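Local coordinates for protein glycosyl hydrolase, BNR repeat (Ralstonia eutropha, PDB 3B7F) that is probably a glycosyl hydrolase, built as a seven-bladed beta-propeller, at residues I57-Q62 and I385-S390; G32-A37 and V51-T56. One frame throughout, in Å; residues are numbered along the deposited sequence.

Interaction 1: residues I57-Q62 and I385-S390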
ATOM      1  N   ILE A  57       6.062  11.767  -6.796  1.00 27.63           N
ATOM      2  CA  ILE A  57       4.873  11.606  -5.993  1.00 26.31           C
ATOM      3  C   ILE A  57       4.832  10.174  -5.512  1.00 25.99           C
ATOM      4  O   ILE A  57       4.801   9.244  -6.318  1.00 24.85           O
ATOM      5  CB  ILE A  57       3.554  11.934  -6.768  1.00 26.99           C
ATOM      6  CG1 ILE A  57       3.685  13.216  -7.619  1.00 27.76           C
ATOM      7  CG2 ILE A  57       2.355  11.962  -5.769  1.00 23.16           C
ATOM      8  CD1 ILE A  57       4.129  14.506  -6.867  1.00 18.84           C
ATOM      9  N   HIS A  58       4.794  10.004  -4.197  1.00 27.05           N
ATOM     10  CA  HIS A  58       4.783   8.678  -3.595  1.00 29.95           C
ATOM     11  C   HIS A  58       3.445   8.032  -3.291  1.00 27.71           C
ATOM     12  O   HIS A  58       3.353   6.808  -3.314  1.00 30.71           O
ATOM     13  CB  HIS A  58       5.648   8.695  -2.331  1.00 30.69           C
ATOM     14  CG  HIS A  58       7.100   8.685  -2.650  1.00 38.25           C
ATOM     15  ND1 HIS A  58       7.762   7.519  -2.978  1.00 41.75           N
ATOM     16  CD2 HIS A  58       7.997   9.692  -2.782  1.00 36.64           C
ATOM     17  CE1 HIS A  58       9.019   7.811  -3.266  1.00 44.78           C
ATOM     18  NE2 HIS A  58       9.186   9.120  -3.158  1.00 32.52           N
ATOM     19  N   HIS A  59       2.434   8.822  -2.980  1.00 27.19           N
ATOM     20  CA  HIS A  59       1.148   8.288  -2.586  1.00 27.21           C
ATOM     21  C   HIS A  59       0.092   9.391  -2.634  1.00 27.07           C
ATOM     22  O   HIS A  59       0.364  10.510  -2.220  1.00 26.56           O
ATOM     23  CB  HIS A  59       1.274   7.732  -1.170  1.00 26.82           C
ATOM     24  CG  HIS A  59       0.300   6.646  -0.818  1.00 29.98           C
ATOM     25  ND1 HIS A  59       0.060   6.293   0.485  1.00 24.65           N
ATOM     26  CD2 HIS A  59      -0.481   5.834  -1.574  1.00 25.35           C
ATOM     27  CE1 HIS A  59      -0.806   5.293   0.519  1.00 34.17           C
ATOM     28  NE2 HIS A  59      -1.127   4.981  -0.720  1.00 28.67           N
ATOM     29  N   ILE A  60      -1.086   9.073  -3.173  1.00 25.36           N
ATOM     30  CA  ILE A  60      -2.192  10.026  -3.245  1.00 25.65           C
ATOM     31  C   ILE A  60      -3.366   9.251  -2.668  1.00 26.71           C
ATOM     32  O   ILE A  60      -3.701   8.174  -3.182  1.00 28.05           O
ATOM     33  CB  ILE A  60      -2.521  10.551  -4.688  1.00 24.80           C
ATOM     34  CG1 ILE A  60      -1.256  10.883  -5.499  1.00 23.12           C
ATOM     35  CG2 ILE A  60      -3.424  11.788  -4.587  1.00 21.15           C
ATOM     36  CD1 ILE A  60      -1.525  11.130  -6.953  1.00 20.48           C
ATOM     37  N   VAL A  61      -3.942   9.759  -1.579  1.00 27.31           N
ATOM     38  CA  VAL A  61      -5.031   9.081  -0.891  1.00 28.04           C
ATOM     39  C   VAL A  61      -6.186  10.041  -0.628  1.00 28.47           C
ATOM     40  O   VAL A  61      -5.970  11.169  -0.214  1.00 30.75           O
ATOM     41  CB  VAL A  61      -4.558   8.499   0.441  1.00 27.02           C
ATOM     42  CG1 VAL A  61      -5.701   7.729   1.116  1.00 24.20           C
ATOM     43  CG2 VAL A  61      -3.316   7.614   0.243  1.00 24.89           C
ATOM     44  N   GLN A  62      -7.403   9.576  -0.886  1.00 28.93           N
ATOM     45  CA  GLN A  62      -8.627  10.308  -0.584  1.00 26.46           C
ATOM     46  C   GLN A  62      -9.055   9.957   0.837  1.00 28.65           C
ATOM     47  O   GLN A  62      -8.909   8.801   1.251  1.00 27.49           O
ATOM     48  CB  GLN A  62      -9.740   9.871  -1.505  1.00 26.95           C
ATOM     49  CG  GLN A  62     -11.078  10.548  -1.252  1.00 25.24           C
ATOM     50  CD  GLN A  62     -12.092  10.122  -2.244  1.00 26.84           C
ATOM     51  OE1 GLN A  62     -12.382   8.936  -2.385  1.00 26.51           O
ATOM     52  NE2 GLN A  62     -12.634  11.077  -2.968  1.00 25.80           N
ATOM     53  N   ILE A 385       5.338   4.396 -12.388  1.00 26.72           N
ATOM     54  CA  ILE A 385       4.257   4.428 -11.392  1.00 24.93           C
ATOM     55  C   ILE A 385       4.630   3.788 -10.031  1.00 26.06           C
ATOM     56  O   ILE A 385       5.026   2.610  -9.945  1.00 26.78           O
ATOM     57  CB  ILE A 385       2.945   3.777 -11.960  1.00 26.68           C
ATOM     58  CG1 ILE A 385       2.464   4.511 -13.229  1.00 15.59           C
ATOM     59  CG2 ILE A 385       1.843   3.756 -10.909  1.00 24.25           C
ATOM     60  CD1 ILE A 385       1.459   3.663 -14.183  1.00 18.72           C
ATOM     61  N   TYR A 386       4.492   4.599  -8.983  1.00 24.78           N
ATOM     62  CA  TYR A 386       4.700   4.207  -7.572  1.00 26.66           C
ATOM     63  C   TYR A 386       3.396   3.712  -6.913  1.00 24.91           C
ATOM     64  O   TYR A 386       3.406   2.679  -6.256  1.00 27.19           O
ATOM     65  CB  TYR A 386       5.273   5.359  -6.714  1.00 28.88           C
ATOM     66  CG  TYR A 386       6.726   5.693  -6.946  1.00 30.40           C
ATOM     67  CD1 TYR A 386       7.710   4.753  -6.704  1.00 50.33           C
ATOM     68  CD2 TYR A 386       7.134   6.950  -7.339  1.00 38.79           C
ATOM     69  CE1 TYR A 386       9.062   5.042  -6.901  1.00 53.29           C
ATOM     70  CE2 TYR A 386       8.504   7.250  -7.527  1.00 42.66           C
ATOM     71  CZ  TYR A 386       9.455   6.284  -7.318  1.00 41.13           C
ATOM     72  OH  TYR A 386      10.817   6.511  -7.478  1.00 37.73           O
ATOM     73  N   ALA A 387       2.284   4.406  -7.155  1.00 23.80           N
ATOM     74  CA  ALA A 387       1.020   4.094  -6.512  1.00 23.64           C
ATOM     75  C   ALA A 387      -0.199   4.366  -7.372  1.00 25.51           C
ATOM     76  O   ALA A 387      -0.210   5.299  -8.167  1.00 24.31           O
ATOM     77  CB  ALA A 387       0.891   4.906  -5.208  1.00 22.45           C
ATOM     78  N   VAL A 388      -1.235   3.546  -7.162  1.00 25.06           N
ATOM     79  CA  VAL A 388      -2.527   3.675  -7.825  1.00 23.99           C
ATOM     80  C   VAL A 388      -3.502   3.408  -6.702  1.00 24.73           C
ATOM     81  O   VAL A 388      -3.349   2.431  -5.995  1.00 26.10           O
ATOM     82  CB  VAL A 388      -2.736   2.703  -8.986  1.00 23.01           C
ATOM     83  CG1 VAL A 388      -4.104   2.934  -9.622  1.00 23.14           C
ATOM     84  CG2 VAL A 388      -1.613   2.845 -10.031  1.00 19.36           C
ATOM     85  N   GLN A 389      -4.459   4.313  -6.531  1.00 24.75           N
ATOM     86  CA  GLN A 389      -5.431   4.269  -5.478  1.00 25.24           C
ATOM     87  C   GLN A 389      -6.829   4.631  -5.993  1.00 24.16           C
ATOM     88  O   GLN A 389      -6.998   5.616  -6.691  1.00 28.04           O
ATOM     89  CB  GLN A 389      -4.980   5.272  -4.435  1.00 24.76           C
ATOM     90  CG  GLN A 389      -5.793   5.364  -3.192  1.00 33.16           C
ATOM     91  CD  GLN A 389      -5.654   4.170  -2.264  1.00 37.75           C
ATOM     92  OE1 GLN A 389      -4.551   3.791  -1.886  1.00 48.96           O
ATOM     93  NE2 GLN A 389      -6.787   3.618  -1.851  1.00 35.16           N
ATOM     94  N   SER A 390      -7.829   3.837  -5.638  1.00 23.15           N
ATOM     95  CA  SER A 390      -9.214   4.163  -5.981  1.00 24.16           C
ATOM     96  C   SER A 390      -9.746   5.316  -5.103  1.00 25.77           C
ATOM     97  O   SER A 390      -9.256   5.560  -3.988  1.00 25.70           O
ATOM     98  CB  SER A 390     -10.121   2.948  -5.865  1.00 24.46           C
ATOM     99  OG  SER A 390     -10.061   2.377  -4.577  1.00 24.66           O
TER
HETATM  100  O   HOH W   1      -3.522   3.070   0.524  1.00 34.22           O
HETATM  101  O   HOH W   2      -8.286   6.924  -1.931  1.00 34.38           O

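Interaction 2: residues G32-A37 and V51-T56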
ATOM      1  N   GLY A  32       5.185  13.120 -11.429  1.00 29.22           N
ATOM      2  CA  GLY A  32       3.898  13.810 -11.260  1.00 27.84           C
ATOM      3  C   GLY A  32       2.746  12.913 -10.888  1.00 27.41           C
ATOM      4  O   GLY A  32       2.892  11.686 -10.809  1.00 28.44           O
ATOM      5  N   ALA A  33       1.610  13.566 -10.657  1.00 24.53           N
ATOM      6  CA  ALA A  33       0.340  12.942 -10.344  1.00 22.90           C
ATOM      7  C   ALA A  33      -0.570  13.006 -11.575  1.00 24.74           C
ATOM      8  O   ALA A  33      -0.649  14.027 -12.270  1.00 24.72           O
ATOM      9  CB  ALA A  33      -0.343  13.634  -9.159  1.00 19.36           C
ATOM     10  N   TRP A  34      -1.226  11.891 -11.858  1.00 25.27           N
ATOM     11  CA  TRP A  34      -2.225  11.818 -12.907  1.00 24.91           C
ATOM     12  C   TRP A  34      -3.462  11.235 -12.234  1.00 22.18           C
ATOM     13  O   TRP A  34      -3.367  10.629 -11.172  1.00 23.66           O
ATOM     14  CB  TRP A  34      -1.766  10.983 -14.089  1.00 23.21           C
ATOM     15  CG  TRP A  34      -0.971  11.676 -15.138  1.00 20.87           C
ATOM     16  CD1 TRP A  34      -1.444  12.153 -16.327  1.00 20.63           C
ATOM     17  CD2 TRP A  34       0.440  11.921 -15.144  1.00 22.57           C
ATOM     18  NE1 TRP A  34      -0.421  12.670 -17.062  1.00 25.69           N
ATOM     19  CE2 TRP A  34       0.746  12.546 -16.362  1.00 22.00           C
ATOM     20  CE3 TRP A  34       1.469  11.719 -14.212  1.00 24.94           C
ATOM     21  CZ2 TRP A  34       2.036  12.969 -16.688  1.00 25.78           C
ATOM     22  CZ3 TRP A  34       2.759  12.117 -14.548  1.00 21.58           C
ATOM     23  CH2 TRP A  34       3.029  12.720 -15.781  1.00 21.00           C
ATOM     24  N   PHE A  35      -4.609  11.484 -12.856  1.00 23.31           N
ATOM     25  CA  PHE A  35      -5.906  11.114 -12.334  1.00 27.29           C
ATOM     26  C   PHE A  35      -6.724  10.539 -13.439  1.00 27.88           C
ATOM     27  O   PHE A  35      -6.764  11.114 -14.534  1.00 29.87           O
ATOM     28  CB  PHE A  35      -6.597  12.337 -11.767  1.00 28.79           C
ATOM     29  CG  PHE A  35      -5.855  12.950 -10.636  1.00 29.21           C
ATOM     30  CD1 PHE A  35      -6.060  12.508  -9.346  1.00 30.46           C
ATOM     31  CD2 PHE A  35      -4.899  13.932 -10.865  1.00 25.05           C
ATOM     32  CE1 PHE A  35      -5.338  13.047  -8.285  1.00 31.50           C
ATOM     33  CE2 PHE A  35      -4.190  14.480  -9.811  1.00 25.12           C
ATOM     34  CZ  PHE A  35      -4.418  14.039  -8.519  1.00 29.93           C
ATOM     35  N   LEU A  36      -7.346   9.389 -13.174  1.00 26.94           N
ATOM     36  CA  LEU A  36      -8.187   8.713 -14.173  1.00 28.90           C
ATOM     37  C   LEU A  36      -9.611   8.706 -13.672  1.00 27.22           C
ATOM     38  O   LEU A  36      -9.831   8.402 -12.522  1.00 30.93           O
ATOM     39  CB  LEU A  36      -7.692   7.297 -14.479  1.00 28.15           C
ATOM     40  CG  LEU A  36      -6.562   7.170 -15.485  1.00 28.29           C
ATOM     41  CD1 LEU A  36      -5.770   5.886 -15.273  1.00 28.55           C
ATOM     42  CD2 LEU A  36      -7.116   7.289 -16.946  1.00 25.79           C
ATOM     43  N   ALA A  37     -10.571   9.075 -14.519  1.00 28.14           N
ATOM     44  CA  ALA A  37     -11.987   9.098 -14.108  1.00 27.86           C
ATOM     45  C   ALA A  37     -12.834   8.281 -15.088  1.00 26.67           C
ATOM     46  O   ALA A  37     -12.712   8.451 -16.299  1.00 28.08           O
ATOM     47  CB  ALA A  37     -12.493  10.549 -14.000  1.00 28.10           C
ATOM     48  N   VAL A  51      -0.232  16.836 -12.699  1.00 29.80           N
ATOM     49  CA  VAL A  51      -0.345  17.770 -11.615  1.00 27.40           C
ATOM     50  C   VAL A  51       1.021  17.599 -10.927  1.00 27.93           C
ATOM     51  O   VAL A  51       1.453  16.472 -10.662  1.00 27.28           O
ATOM     52  CB  VAL A  51      -1.553  17.502 -10.685  1.00 28.02           C
ATOM     53  CG1 VAL A  51      -1.562  18.523  -9.549  1.00 28.65           C
ATOM     54  CG2 VAL A  51      -2.887  17.541 -11.481  1.00 21.11           C
ATOM     55  N   PHE A  52       1.691  18.711 -10.668  1.00 26.71           N
ATOM     56  CA  PHE A  52       3.016  18.731 -10.056  1.00 29.57           C
ATOM     57  C   PHE A  52       4.038  18.023 -10.952  1.00 30.34           C
ATOM     58  O   PHE A  52       4.842  17.234 -10.453  1.00 31.32           O
ATOM     59  CB  PHE A  52       3.032  18.148  -8.612  1.00 28.20           C
ATOM     60  CG  PHE A  52       2.316  18.990  -7.603  1.00 29.79           C
ATOM     61  CD1 PHE A  52       2.857  20.204  -7.196  1.00 31.93           C
ATOM     62  CD2 PHE A  52       1.134  18.566  -7.026  1.00 27.78           C
ATOM     63  CE1 PHE A  52       2.211  20.986  -6.261  1.00 31.39           C
ATOM     64  CE2 PHE A  52       0.488  19.347  -6.087  1.00 26.41           C
ATOM     65  CZ  PHE A  52       1.020  20.551  -5.711  1.00 27.69           C
ATOM     66  N   LEU A  53       3.986  18.286 -12.263  1.00 30.27           N
ATOM     67  CA  LEU A  53       4.939  17.687 -13.212  1.00 30.36           C
ATOM     68  C   LEU A  53       6.338  18.004 -12.739  1.00 30.16           C
ATOM     69  O   LEU A  53       6.611  19.133 -12.342  1.00 31.03           O
ATOM     70  CB  LEU A  53       4.754  18.193 -14.645  1.00 30.57           C
ATOM     71  CG  LEU A  53       5.647  17.660 -15.791  1.00 29.90           C
ATOM     72  CD1 LEU A  53       5.396  16.194 -16.172  1.00 26.83           C
ATOM     73  CD2 LEU A  53       5.416  18.525 -17.007  1.00 32.41           C
ATOM     74  N   GLY A  54       7.198  16.988 -12.752  1.00 31.53           N
ATOM     75  CA  GLY A  54       8.581  17.096 -12.299  1.00 31.34           C
ATOM     76  C   GLY A  54       8.867  16.770 -10.846  1.00 33.52           C
ATOM     77  O   GLY A  54      10.028  16.686 -10.463  1.00 35.02           O
ATOM     78  N   HIS A  55       7.819  16.596 -10.035  1.00 33.58           N
ATOM     79  CA  HIS A  55       7.947  16.191  -8.648  1.00 33.71           C
ATOM     80  C   HIS A  55       7.729  14.676  -8.585  1.00 30.68           C
ATOM     81  O   HIS A  55       6.974  14.120  -9.376  1.00 26.61           O
ATOM     82  CB  HIS A  55       6.895  16.888  -7.785  1.00 36.63           C
ATOM     83  CG  HIS A  55       7.027  18.386  -7.717  1.00 42.62           C
ATOM     84  ND1 HIS A  55       6.657  19.105  -6.599  1.00 43.52           N
ATOM     85  CD2 HIS A  55       7.499  19.297  -8.608  1.00 50.02           C
ATOM     86  CE1 HIS A  55       6.861  20.390  -6.820  1.00 49.80           C
ATOM     87  NE2 HIS A  55       7.379  20.533  -8.029  1.00 47.54           N
ATOM     88  N   THR A  56       8.386  14.038  -7.629  1.00 30.64           N
ATOM     89  CA  THR A  56       8.273  12.615  -7.351  1.00 31.42           C
ATOM     90  C   THR A  56       7.113  12.476  -6.382  1.00 31.10           C
ATOM     91  O   THR A  56       7.167  13.036  -5.290  1.00 31.71           O
ATOM     92  CB  THR A  56       9.576  12.066  -6.733  1.00 29.98           C
ATOM     93  OG1 THR A  56      10.641  12.279  -7.658  1.00 35.78           O
ATOM     94  CG2 THR A  56       9.472  10.572  -6.445  1.00 26.22           C
TER

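Interaction 1: residues I57-Q62 and I385-S390
His-58 and Tyr-386 stack face to face at one end of this contact, their planes 26° apart and ring centres separated by 4.9 Å; His-58 CE1 lies over the centre of the tyrosine ring. CG of Tyr-386 stands anti to its carbonyl carbon (chi1 -73°), and Tyr-386 CD2 comes to 3.4 Å from Ile-57 O, which lies obliquely to the ring. His-116 stacks on His-58 in turn, extending the aromatic group.

Van der Waals contacts, mostly against backbone oxygens, continue along the strands. Ala-387 CB sits 3.6 Å from His-58 O and touches His-59 CD2, while CB and CG of Gln-389 pack against Ile-60 O, the CB at 3.4 Å.

Polar contact runs through water. The Gln-389 chain bends at chi2 (71°), and its OE1 accepts a 2.7 Å bond from a water that holds a weak link to His-59 NE2 in the plane of that ring; Val-61 CG2 covers one face of the imidazole, and His-59 ND1 accepts a hydrogen bond from the backbone N of Leu-120. A second water accepts from Gln-62 N and donates to Ser-390 O at 2.7 Å.

Strands 57-62 and 385-390 run parallel, their axes approaching to 5.9 Å, yet exchange no direct hydrogen bond. As the inner strands of neighbouring propeller blades, they meet through stacking, van der Waals contact and bridging water, not as one continuous sheet.

Interaction 2: residues G32-A37 and V51-T56
An antiparallel bridge between Ala-33 and Val-51 joins strand 32-37 to the end of strand 45-51, the outermost strand of its four-stranded blade. The two residues form a hydrogen-bonded pair: Ala-33 N donates to Val-51 O at 2.9 Å, nearly straight at 172°, and Val-51 N returns a bond of 2.9 Å to Ala-33 O. Their side chains share one face of the sheet, with Ala-33 CB 4.3 Å from Val-51 CB. On that face Phe-35 lies across Val-51 at about a right angle, and CG2 of the valine, anti to its carbonyl carbon, meets the ring at its edge, 3.7 Å from CE2. Arg-48 makes a cation-pi contact with the same phenyl ring.

Beyond the bridge the chain leaves the blade through a type II beta turn from Phe-52 to His-55, closed by His-55 N bonding to Phe-52 O, with Gly-54 at a positive phi. This turn begins the crossing from the outer edge of one propeller blade to the inner strand of the next. Gly-32 CA fits against the turn, 3.6 Å from Phe-52 O. Trp-34 reaches Leu-53 by its CH2 atom, 4.2 Å from CD1, and Phe-52 stacks on Phe-84 of the next blade.

How the interactions relate
From the N terminus, strand 24-29 leads into 32-38, and interaction 2 closes first, bringing 32-37 against 51-56 at the end of the hairpin formed by strands 32-38 and 45-51. The chain then passes directly into 57-62, the inner strand of the next blade. Interaction 1 closes only after 322 further residues, when 385-390 returns to complete the first blade beside strand 24-29 and so shuts the propeller ring. The contacts are in series, neither nested nor crossed, with centres about 10 Å apart. They also touch: Ile-57 CG1 packs on Gly-32 C, Ile-60 CD1 on Ala-33 CB, and Tyr-386 CE2 on Thr-56 CG2, joining the ring closure to the first blade crossing.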